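PDB 1G3Q: CELL division inhibitor from Pyrococcus furiosus, which binds ADP and magnesium and, as a MinD-type P-loop ATPase, probably hydrolyses ATP in the control of cell division. Local coordinates for residues P212-K217 / A225-A230; Y74-Q77 / Y82-P85; I4-S9 / A161-L166; S146-T151 / E186-V191. All coordinates share one frame; numbering follows the deposited sequence.

Contact 1. Residues P212-K217 / A225-A230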
loop_
_atom_site.group_PDB
_atom_site.type_symbol
_atom_site.label_atom_id
_atom_site.label_comp_id
_atom_site.label_asym_id
_atom_site.label_seq_id
_atom_site.Cartn_x
_atom_site.Cartn_y
_atom_site.Cartn_z
ATOM N N PRO A 212 0.067 -12.855 3.717
ATOM C CA PRO A 212 0.647 -12.468 2.426
ATOM C C PRO A 212 1.497 -13.571 1.806
ATOM O O PRO A 212 2.301 -14.211 2.487
ATOM C CB PRO A 212 1.456 -11.222 2.773
ATOM C CG PRO A 212 0.616 -10.592 3.859
ATOM C CD PRO A 212 0.275 -11.798 4.723
ATOM N N ALA A 213 1.310 -13.779 0.506
ATOM C CA ALA A 213 2.034 -14.808 -0.226
ATOM C C ALA A 213 3.539 -14.784 0.001
ATOM O O ALA A 213 4.183 -15.834 0.010
ATOM C CB ALA A 213 1.732 -14.693 -1.715
ATOM N N VAL A 214 4.108 -13.598 0.195
ATOM C CA VAL A 214 5.547 -13.500 0.394
ATOM C C VAL A 214 5.991 -14.426 1.522
ATOM O O VAL A 214 7.095 -14.964 1.483
ATOM C CB VAL A 214 5.991 -12.034 0.682
ATOM C CG1 VAL A 214 5.467 -11.572 2.026
ATOM C CG2 VAL A 214 7.510 -11.932 0.632
ATOM N N LYS A 215 5.126 -14.633 2.515
ATOM C CA LYS A 215 5.472 -15.521 3.618
ATOM C C LYS A 215 4.736 -16.859 3.547
ATOM O O LYS A 215 5.325 -17.908 3.797
ATOM C CB LYS A 215 5.182 -14.861 4.969
ATOM C CG LYS A 215 5.790 -15.635 6.141
ATOM C CD LYS A 215 5.556 -14.942 7.476
ATOM C CE LYS A 215 6.191 -15.730 8.606
ATOM N NZ LYS A 215 5.909 -15.135 9.938
ATOM N N TYR A 216 3.452 -16.819 3.199
ATOM C CA TYR A 216 2.635 -18.029 3.119
ATOM C C TYR A 216 3.189 -19.037 2.105
ATOM O O TYR A 216 3.308 -20.221 2.408
ATOM C CB TYR A 216 1.187 -17.647 2.774
ATOM C CG TYR A 216 0.167 -18.763 2.934
ATOM C CD1 TYR A 216 0.139 -19.561 4.079
ATOM C CD2 TYR A 216 -0.802 -18.986 1.957
ATOM C CE1 TYR A 216 -0.841 -20.558 4.242
ATOM C CE2 TYR A 216 -1.778 -19.971 2.111
ATOM C CZ TYR A 216 -1.791 -20.752 3.251
ATOM O OH TYR A 216 -2.744 -21.741 3.382
ATOM N N LYS A 217 3.524 -18.569 0.903
ATOM C CA LYS A 217 4.081 -19.445 -0.133
ATOM C C LYS A 217 5.357 -18.777 -0.649
ATOM O O LYS A 217 5.390 -18.219 -1.748
ATOM C CB LYS A 217 3.052 -19.646 -1.252
ATOM C CG LYS A 217 1.730 -20.224 -0.732
ATOM C CD LYS A 217 0.726 -20.535 -1.839
ATOM C CE LYS A 217 1.220 -21.658 -2.735
ATOM N NZ LYS A 217 0.150 -22.140 -3.647
ATOM N N ALA A 225 9.069 -12.076 -6.265
ATOM C CA ALA A 225 9.052 -10.741 -6.855
ATOM C C ALA A 225 8.908 -9.682 -5.759
ATOM O O ALA A 225 9.543 -8.626 -5.819
ATOM C CB ALA A 225 7.915 -10.621 -7.863
ATOM N N PHE A 226 8.082 -9.961 -4.753
ATOM C CA PHE A 226 7.905 -9.006 -3.663
ATOM C C PHE A 226 9.162 -8.863 -2.811
ATOM O O PHE A 226 9.442 -7.780 -2.289
ATOM C CB PHE A 226 6.709 -9.395 -2.786
ATOM C CG PHE A 226 5.393 -8.886 -3.305
ATOM C CD1 PHE A 226 4.380 -9.765 -3.667
ATOM C CD2 PHE A 226 5.177 -7.518 -3.447
ATOM C CE1 PHE A 226 3.167 -9.292 -4.164
ATOM C CE2 PHE A 226 3.969 -7.030 -3.943
ATOM C CZ PHE A 226 2.960 -7.922 -4.304
ATOM N N VAL A 227 9.915 -9.950 -2.659
ATOM C CA VAL A 227 11.150 -9.894 -1.886
ATOM C C VAL A 227 12.117 -8.963 -2.616
ATOM O O VAL A 227 12.794 -8.150 -1.989
ATOM C CB VAL A 227 11.795 -11.292 -1.733
ATOM C CG1 VAL A 227 13.174 -11.165 -1.092
ATOM C CG2 VAL A 227 10.908 -12.182 -0.865
ATOM N N LYS A 228 12.166 -9.080 -3.943
ATOM C CA LYS A 228 13.035 -8.229 -4.753
ATOM C C LYS A 228 12.575 -6.778 -4.671
ATOM O O LYS A 228 13.397 -5.865 -4.604
ATOM C CB LYS A 228 13.044 -8.691 -6.214
ATOM C CG LYS A 228 13.739 -10.028 -6.426
ATOM C CD LYS A 228 13.887 -10.358 -7.903
ATOM C CE LYS A 228 14.603 -11.691 -8.101
ATOM N NZ LYS A 228 14.863 -11.992 -9.542
ATOM N N LEU A 229 11.261 -6.565 -4.668
ATOM C CA LEU A 229 10.729 -5.211 -4.563
ATOM C C LEU A 229 11.189 -4.581 -3.250
ATOM O O LEU A 229 11.600 -3.421 -3.218
ATOM C CB LEU A 229 9.195 -5.212 -4.608
ATOM C CG LEU A 229 8.580 -3.821 -4.374
ATOM C CD1 LEU A 229 8.976 -2.890 -5.523
ATOM C CD2 LEU A 229 7.064 -3.914 -4.271
ATOM N N ALA A 230 11.107 -5.348 -2.165
ATOM C CA ALA A 230 11.517 -4.863 -0.852
ATOM C C ALA A 230 12.984 -4.450 -0.891
ATOM O O ALA A 230 13.371 -3.442 -0.306
ATOM C CB ALA A 230 11.307 -5.942 0.196
#
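V214 and F226 mark the closest approach of the two backbones, with V214 CA 6.5 Å from F226 CA, where the short helix 213-216 comes up against the helix 221-235. P212 occupies the N-cap position of the short helix, and P212 O accepts bonds from both K215 N and Y216 N. K217 N then bonds A213 O at 3.0 Å, so the single turn is closed before K217 leaves helical geometry. The longer helix runs through with regular bonds, such as A230 N to F226 O at 2.9 Å.

Across the gap the contact is wholly apolar and rests on one methyl, V214 CG2. It meets V227 CG2 at 3.7 Å, methyl against methyl, the two valine side chains crossing at about a right angle. The same V214 CG2 stands 4.3 Å from F226 CB, so the phenylalanine offers its methylene here and carries its ring elsewhere. With chi1 of V214 at 68°, CG2 extends anti to the valine's own N and reaches across, while CG1 takes the position between N and the carbonyl carbon. V227 lies at the exposed border of the patch and F226 at its buried end.

The F226 ring turns into the body of the fold, touching N22 of helix 16-29, I197 of strand 193-198 and I203 of helix 201-209, and its side chain comes within about 6 Å of the bound ADP. N22 also meets P212 and V214, so helix 16-29 underlies both segments.

Contact 2. Residues Y74-Q77 / Y82-P85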
loop_
_atom_site.group_PDB
_atom_site.type_symbol
_atom_site.label_atom_id
_atom_site.label_comp_id
_atom_site.label_asym_id
_atom_site.label_seq_id
_atom_site.Cartn_x
_atom_site.Cartn_y
_atom_site.Cartn_z
ATOM N N TYR A 74 -1.731 -2.007 16.199
ATOM C CA TYR A 74 -1.761 -3.410 16.593
ATOM C C TYR A 74 -0.587 -4.219 16.078
ATOM O O TYR A 74 0.031 -3.873 15.078
ATOM C CB TYR A 74 -3.040 -4.078 16.085
ATOM C CG TYR A 74 -4.301 -3.604 16.757
ATOM C CD1 TYR A 74 -4.845 -2.355 16.464
ATOM C CD2 TYR A 74 -4.947 -4.402 17.704
ATOM C CE1 TYR A 74 -6.004 -1.914 17.097
ATOM C CE2 TYR A 74 -6.097 -3.972 18.342
ATOM C CZ TYR A 74 -6.622 -2.727 18.033
ATOM O OH TYR A 74 -7.763 -2.303 18.667
ATOM N N MET A 75 -0.305 -5.313 16.774
ATOM C CA MET A 75 0.755 -6.230 16.378
ATOM C C MET A 75 0.132 -7.087 15.285
ATOM O O MET A 75 -1.088 -7.087 15.111
ATOM C CB MET A 75 1.115 -7.168 17.536
ATOM C CG MET A 75 -0.004 -8.195 17.828
ATOM S SD MET A 75 0.347 -9.489 19.069
ATOM C CE MET A 75 1.058 -10.798 18.041
ATOM N N THR A 76 0.969 -7.808 14.550
ATOM C CA THR A 76 0.494 -8.742 13.539
ATOM C C THR A 76 1.326 -9.983 13.842
ATOM O O THR A 76 2.242 -9.924 14.665
ATOM C CB THR A 76 0.794 -8.291 12.096
ATOM O OG1 THR A 76 2.201 -8.392 11.847
ATOM C CG2 THR A 76 0.331 -6.857 11.873
ATOM N N GLN A 77 1.021 -11.097 13.192
ATOM C CA GLN A 77 1.767 -12.325 13.427
ATOM C C GLN A 77 3.128 -12.283 12.734
ATOM O O GLN A 77 3.895 -13.237 12.803
ATOM C CB GLN A 77 0.970 -13.518 12.904
ATOM C CG GLN A 77 0.891 -13.571 11.387
ATOM C CD GLN A 77 -0.233 -14.455 10.899
ATOM O OE1 GLN A 77 -1.404 -14.065 10.930
ATOM N NE2 GLN A 77 0.110 -15.656 10.456
ATOM N N TYR A 82 3.510 -3.978 12.091
ATOM C CA TYR A 82 2.379 -3.527 12.880
ATOM C C TYR A 82 1.337 -2.968 11.925
ATOM O O TYR A 82 1.648 -2.655 10.773
ATOM C CB TYR A 82 2.831 -2.468 13.883
ATOM C CG TYR A 82 3.931 -2.979 14.783
ATOM C CD1 TYR A 82 5.248 -3.044 14.334
ATOM C CD2 TYR A 82 3.643 -3.460 16.060
ATOM C CE1 TYR A 82 6.257 -3.580 15.133
ATOM C CE2 TYR A 82 4.641 -4.001 16.867
ATOM C CZ TYR A 82 5.944 -4.058 16.395
ATOM O OH TYR A 82 6.927 -4.606 17.180
ATOM N N VAL A 83 0.102 -2.855 12.391
ATOM C CA VAL A 83 -0.950 -2.341 11.531
ATOM C C VAL A 83 -1.828 -1.303 12.219
ATOM O O VAL A 83 -2.062 -1.360 13.432
ATOM C CB VAL A 83 -1.830 -3.508 10.990
ATOM C CG1 VAL A 83 -2.481 -4.249 12.147
ATOM C CG2 VAL A 83 -2.895 -2.981 10.014
ATOM N N LEU A 84 -2.255 -0.325 11.426
ATOM C CA LEU A 84 -3.157 0.745 11.852
ATOM C C LEU A 84 -4.353 0.405 10.967
ATOM O O LEU A 84 -4.449 0.859 9.830
ATOM C CB LEU A 84 -2.572 2.117 11.485
ATOM C CG LEU A 84 -3.442 3.362 11.716
ATOM C CD1 LEU A 84 -4.090 3.291 13.075
ATOM C CD2 LEU A 84 -2.589 4.625 11.593
ATOM N N PRO A 85 -5.268 -0.430 11.482
ATOM C CA PRO A 85 -6.468 -0.893 10.782
ATOM C C PRO A 85 -7.596 0.100 10.570
ATOM O O PRO A 85 -7.709 1.092 11.273
ATOM C CB PRO A 85 -6.913 -2.070 11.637
ATOM C CG PRO A 85 -6.652 -1.539 13.028
ATOM C CD PRO A 85 -5.277 -0.884 12.888
#
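Y74 N donates to V83 O at 2.9 Å, an almost straight bond (172° at the hydrogen) that lies in the carbonyl plane. V83 N returns a bond of 2.9 Å to Y74 O, its donor tilted 19° from that carbonyl's plane, and together they make Y74 and V83 a hydrogen-bonded antiparallel pair. Y74 O also lies near the plane of the Y82 ring, at its edge, and 3.4 Å from Y82 CB. The two strands form a beta hairpin at the border of the mixed sheet: strand 74-75 is outermost, and strand 81-84 continues inward by pairing in parallel with strand 34-38. On the face carrying Y74 and V83, Y74 CB packs on V83 CG1 at 4.0 Å. Farther out, Y74 CD1 meets P85 CD at 3.9 Å, with ring and proline crossing at about a right angle, while Y74 OH is hydrogen-bonded to V57 N. T76 closes the other end, its CG2 3.8 Å from V83 CG1. The chi1 of 71° sets T76 OG1 between its N and carbonyl carbon, leaving CG2 to face the valine. That hydroxyl is hydrogen-bonded within the hairpin turn, to V81 O and F78 N.

Contact 3. Residues I4-S9 / A161-L166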
loop_
_atom_site.group_PDB
_atom_site.type_symbol
_atom_site.label_atom_id
_atom_site.label_comp_id
_atom_site.label_asym_id
_atom_site.label_seq_id
_atom_site.Cartn_x
_atom_site.Cartn_y
_atom_site.Cartn_z
ATOM N N ILE A 4 7.766 7.474 4.961
ATOM C CA ILE A 4 6.329 7.322 4.758
ATOM C C ILE A 4 6.055 7.203 3.264
ATOM O O ILE A 4 6.225 8.160 2.502
ATOM C CB ILE A 4 5.558 8.514 5.358
ATOM C CG1 ILE A 4 6.006 8.729 6.809
ATOM C CG2 ILE A 4 4.051 8.238 5.323
ATOM C CD1 ILE A 4 5.251 9.838 7.541
ATOM N N ILE A 5 5.634 6.014 2.852
ATOM C CA ILE A 5 5.375 5.733 1.451
ATOM C C ILE A 5 3.907 5.461 1.136
ATOM O O ILE A 5 3.296 4.553 1.707
ATOM C CB ILE A 5 6.193 4.509 0.998
ATOM C CG1 ILE A 5 7.670 4.703 1.367
ATOM C CG2 ILE A 5 6.021 4.297 -0.494
ATOM C CD1 ILE A 5 8.553 3.502 1.030
ATOM N N SER A 6 3.348 6.243 0.220
ATOM C CA SER A 6 1.960 6.059 -0.183
ATOM C C SER A 6 1.896 5.054 -1.331
ATOM O O SER A 6 2.592 5.203 -2.337
ATOM C CB SER A 6 1.349 7.392 -0.628
ATOM O OG SER A 6 1.333 8.328 0.437
ATOM N N ILE A 7 1.069 4.025 -1.166
ATOM C CA ILE A 7 0.891 2.991 -2.185
ATOM C C ILE A 7 -0.344 3.455 -2.941
ATOM O O ILE A 7 -1.453 3.388 -2.420
ATOM C CB ILE A 7 0.628 1.614 -1.538
ATOM C CG1 ILE A 7 1.703 1.323 -0.485
ATOM C CG2 ILE A 7 0.623 0.525 -2.603
ATOM C CD1 ILE A 7 3.128 1.369 -1.013
ATOM N N VAL A 8 -0.150 3.911 -4.175
ATOM C CA VAL A 8 -1.249 4.481 -4.951
ATOM C C VAL A 8 -1.520 3.885 -6.323
ATOM O O VAL A 8 -0.759 3.061 -6.826
ATOM C CB VAL A 8 -1.003 5.991 -5.146
ATOM C CG1 VAL A 8 -0.660 6.635 -3.808
ATOM C CG2 VAL A 8 0.146 6.205 -6.135
ATOM N N SER A 9 -2.617 4.334 -6.927
ATOM C CA SER A 9 -3.007 3.876 -8.253
ATOM C C SER A 9 -4.066 4.773 -8.876
ATOM O O SER A 9 -4.740 5.543 -8.183
ATOM C CB SER A 9 -3.543 2.448 -8.195
ATOM O OG SER A 9 -3.863 1.990 -9.496
ATOM N N ALA A 161 2.653 17.874 -5.745
ATOM C CA ALA A 161 2.281 18.092 -4.352
ATOM C C ALA A 161 3.501 18.031 -3.435
ATOM O O ALA A 161 3.410 18.344 -2.248
ATOM C CB ALA A 161 1.243 17.061 -3.918
ATOM N N GLY A 162 4.638 17.617 -3.987
ATOM C CA GLY A 162 5.852 17.550 -3.192
ATOM C C GLY A 162 6.377 16.166 -2.850
ATOM O O GLY A 162 7.454 16.047 -2.266
ATOM N N LEU A 163 5.639 15.119 -3.205
ATOM C CA LEU A 163 6.079 13.759 -2.905
ATOM C C LEU A 163 7.143 13.234 -3.861
ATOM O O LEU A 163 7.107 13.502 -5.063
ATOM C CB LEU A 163 4.895 12.784 -2.924
ATOM C CG LEU A 163 3.824 12.876 -1.835
ATOM C CD1 LEU A 163 2.928 14.082 -2.081
ATOM C CD2 LEU A 163 2.998 11.590 -1.841
ATOM N N ALA A 164 8.085 12.473 -3.312
ATOM C CA ALA A 164 9.144 11.865 -4.104
ATOM C C ALA A 164 8.566 10.598 -4.722
ATOM O O ALA A 164 8.132 9.691 -4.002
ATOM C CB ALA A 164 10.332 11.521 -3.214
ATOM N N ILE A 165 8.541 10.538 -6.049
ATOM C CA ILE A 165 8.001 9.376 -6.739
ATOM C C ILE A 165 9.097 8.334 -6.919
ATOM O O ILE A 165 9.989 8.485 -7.758
ATOM C CB ILE A 165 7.436 9.756 -8.121
ATOM C CG1 ILE A 165 6.588 11.027 -8.011
ATOM C CG2 ILE A 165 6.605 8.604 -8.670
ATOM C CD1 ILE A 165 5.441 10.944 -7.008
ATOM N N LEU A 166 9.021 7.275 -6.121
ATOM C CA LEU A 166 10.004 6.198 -6.152
ATOM C C LEU A 166 10.026 5.457 -7.478
ATOM O O LEU A 166 11.086 5.051 -7.958
ATOM C CB LEU A 166 9.711 5.200 -5.031
ATOM C CG LEU A 166 9.738 5.729 -3.599
ATOM C CD1 LEU A 166 9.324 4.621 -2.638
ATOM C CD2 LEU A 166 11.132 6.228 -3.266
#
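I5 and L166 meet over the intervening strand 136-141 in the parallel part of the sheet of the P-loop NTPase fold. Strands 3-8 and 164-173 are next-but-one neighbours, which is why I5 CA and L166 CA stand 8.9 Å apart and only side chains bridge the interval. The close part is a three-carbon cluster: L166 CD1 sits 3.9 Å from I5 CD1 and 4.0 Å from I5 CG2, so one leucine methyl is held against two branches of the isoleucine. The chi2 of I5, 177°, stretches CD1 outward from CA, and the two side chains cross at about a right angle. Both also touch E136 of the intervening strand, and I5 leans on F114 and L116 on its other flank.

The opposite face of the sheet is looser. There the segment 161-166 is still leaving helix 145-160, whose end is a Schellman motif with G162 at positive phi, and A161 and G162 are exposed to solvent. L163 turns inward from this exposed turn, touching L132. Its approach to the strand is a single long contact, L163 CD2 to S6 OG at 4.3 Å, and the S6 hydroxyl is hydrogen-bonded to M131 O.

Contact 4. Residues S146-T151 / E186-V191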
loop_
_atom_site.group_PDB
_atom_site.type_symbol
_atom_site.label_atom_id
_atom_site.label_comp_id
_atom_site.label_asym_id
_atom_site.label_seq_id
_atom_site.Cartn_x
_atom_site.Cartn_y
_atom_site.Cartn_z
ATOM N N SER A 146 -4.856 2.268 -20.241
ATOM C CA SER A 146 -5.714 3.188 -19.503
ATOM C C SER A 146 -5.315 3.237 -18.029
ATOM O O SER A 146 -5.339 4.295 -17.399
ATOM C CB SER A 146 -7.182 2.769 -19.636
ATOM O OG SER A 146 -7.369 1.426 -19.220
ATOM N N CYS A 147 -4.945 2.088 -17.480
ATOM C CA CYS A 147 -4.539 2.027 -16.084
ATOM C C CYS A 147 -3.187 2.716 -15.932
ATOM O O CYS A 147 -2.938 3.407 -14.949
ATOM C CB CYS A 147 -4.450 0.572 -15.621
ATOM S SG CYS A 147 -4.116 0.393 -13.850
ATOM N N LEU A 148 -2.316 2.531 -16.918
ATOM C CA LEU A 148 -0.998 3.151 -16.887
ATOM C C LEU A 148 -1.114 4.673 -16.943
ATOM O O LEU A 148 -0.550 5.377 -16.102
ATOM C CB LEU A 148 -0.148 2.660 -18.062
ATOM C CG LEU A 148 0.258 1.185 -18.074
ATOM C CD1 LEU A 148 0.927 0.851 -19.398
ATOM C CD2 LEU A 148 1.198 0.897 -16.911
ATOM N N THR A 149 -1.849 5.176 -17.933
ATOM C CA THR A 149 -2.023 6.616 -18.091
ATOM C C THR A 149 -2.721 7.243 -16.886
ATOM O O THR A 149 -2.352 8.331 -16.448
ATOM C CB THR A 149 -2.813 6.956 -19.383
ATOM O OG1 THR A 149 -4.085 6.298 -19.366
ATOM C CG2 THR A 149 -2.040 6.503 -20.608
ATOM N N ASP A 150 -3.725 6.562 -16.346
ATOM C CA ASP A 150 -4.434 7.083 -15.184
ATOM C C ASP A 150 -3.499 7.164 -13.982
ATOM O O ASP A 150 -3.459 8.178 -13.283
ATOM C CB ASP A 150 -5.638 6.194 -14.849
ATOM C CG ASP A 150 -6.825 6.460 -15.756
ATOM O OD1 ASP A 150 -6.650 7.175 -16.764
ATOM O OD2 ASP A 150 -7.929 5.951 -15.464
ATOM N N THR A 151 -2.741 6.097 -13.748
ATOM C CA THR A 151 -1.808 6.058 -12.626
ATOM C C THR A 151 -0.715 7.104 -12.821
ATOM O O THR A 151 -0.251 7.726 -11.867
ATOM C CB THR A 151 -1.167 4.664 -12.487
ATOM O OG1 THR A 151 -2.198 3.682 -12.315
ATOM C CG2 THR A 151 -0.234 4.625 -11.286
ATOM N N GLU A 186 7.262 0.821 -18.798
ATOM C CA GLU A 186 8.138 1.814 -18.189
ATOM C C GLU A 186 8.258 3.016 -19.115
ATOM O O GLU A 186 8.256 4.160 -18.665
ATOM C CB GLU A 186 9.523 1.221 -17.927
ATOM C CG GLU A 186 10.496 2.192 -17.277
ATOM C CD GLU A 186 11.813 1.536 -16.906
ATOM O OE1 GLU A 186 12.480 0.984 -17.808
ATOM O OE2 GLU A 186 12.183 1.571 -15.715
ATOM N N ASP A 187 8.356 2.744 -20.411
ATOM C CA ASP A 187 8.466 3.798 -21.413
ATOM C C ASP A 187 7.241 4.704 -21.333
ATOM O O ASP A 187 7.331 5.908 -21.573
ATOM C CB ASP A 187 8.584 3.178 -22.812
ATOM C CG ASP A 187 8.720 4.223 -23.915
ATOM O OD1 ASP A 187 9.564 5.135 -23.780
ATOM O OD2 ASP A 187 7.987 4.123 -24.923
ATOM N N VAL A 188 6.100 4.121 -20.977
ATOM C CA VAL A 188 4.852 4.871 -20.860
ATOM C C VAL A 188 4.754 5.641 -19.548
ATOM O O VAL A 188 4.452 6.834 -19.539
ATOM C CB VAL A 188 3.627 3.932 -20.955
ATOM C CG1 VAL A 188 2.350 4.708 -20.674
ATOM C CG2 VAL A 188 3.568 3.295 -22.331
ATOM N N MET A 189 5.011 4.950 -18.442
ATOM C CA MET A 189 4.936 5.545 -17.110
ATOM C C MET A 189 5.825 6.763 -16.880
ATOM O O MET A 189 5.442 7.684 -16.158
ATOM C CB MET A 189 5.250 4.486 -16.053
ATOM C CG MET A 189 4.187 3.411 -15.933
ATOM S SD MET A 189 2.561 4.132 -15.616
ATOM C CE MET A 189 2.764 4.684 -13.926
ATOM N N GLU A 190 7.008 6.762 -17.484
ATOM C CA GLU A 190 7.953 7.865 -17.335
ATOM C C GLU A 190 8.654 7.859 -15.977
ATOM O O GLU A 190 9.345 8.815 -15.621
ATOM C CB GLU A 190 7.255 9.213 -17.550
ATOM C CG GLU A 190 6.747 9.425 -18.968
ATOM C CD GLU A 190 6.322 10.858 -19.228
ATOM O OE1 GLU A 190 5.383 11.340 -18.557
ATOM O OE2 GLU A 190 6.935 11.502 -20.105
ATOM N N VAL A 191 8.462 6.783 -15.219
ATOM C CA VAL A 191 9.104 6.632 -13.917
ATOM C C VAL A 191 9.728 5.241 -13.871
ATOM O O VAL A 191 9.277 4.331 -14.565
ATOM C CB VAL A 191 8.102 6.793 -12.752
ATOM C CG1 VAL A 191 7.607 8.230 -12.694
ATOM C CG2 VAL A 191 6.938 5.829 -12.924
#
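Two consecutive beta-alpha-beta crossover helices, 145-160 and 182-189, pack side by side where L148 faces M189, their CA atoms 6.4 Å apart. Strand 164-173 connects the two helices along the chain. M189 and L148 carry the largest shares of the contact. The M189 side chain is bent at chi2 (-55°) and chi3 (-71°), which folds the thioether over the neighbouring helix: M189 SD lies 3.4 Å from L148 O and 3.7 Å from L148 CD2, and M189 CE continues to T151 CG2 at 4.0 Å. Leucine and methionine side chains cross at about a right angle. Beside them V188 CG1 rests on L148 CB at 4.2 Å, a second apolar touch one residue earlier in the helix. Cutting M189 back to an alanine removes the thioether and would probably open a gap between the helices, leaving L148 CD2 and T151 CG2 without their sulfur and methyl partners.

T151 serves two sides. While its CG2 meets the methionine, T151 OG1 donates to C147 O at 2.7 Å from a position tilted 28° off the carbonyl plane. T151 N bonds the same oxygen at 3.0 Å. OG1 is also hydrogen-bonded to G10 N, tying this helix to the start of the P-loop.

Beneath the pair lies the sheet: T151 touches L139 and T141 of strand 136-141, L148 also reaches T141, and M189 rests on F168 of strand 164-173. L148 touches I180 as well, in the loop leading into helix 182-189.

How the contacts relate
Contacts 3 and 4 are the buried ones and are linked by consecutive elements: helix 145-160 leads into strand 164-173, which leads into helix 182-189, and the contacts meet where S9 packs beside T151 and I165 beside V191. Contacts 1 and 2 are only partly buried and touch through K215 and Q77. Contact 2 alone is joined by backbone hydrogen bonds, as suits the sheet border; contact 3 reaches across the interior of that same sheet through side chains. Contacts 1 and 4 both join helices, one by a sparse valine touch beside F226, which lies near the bound ADP, the other by a fuller methionine-centred packing near the P-loop.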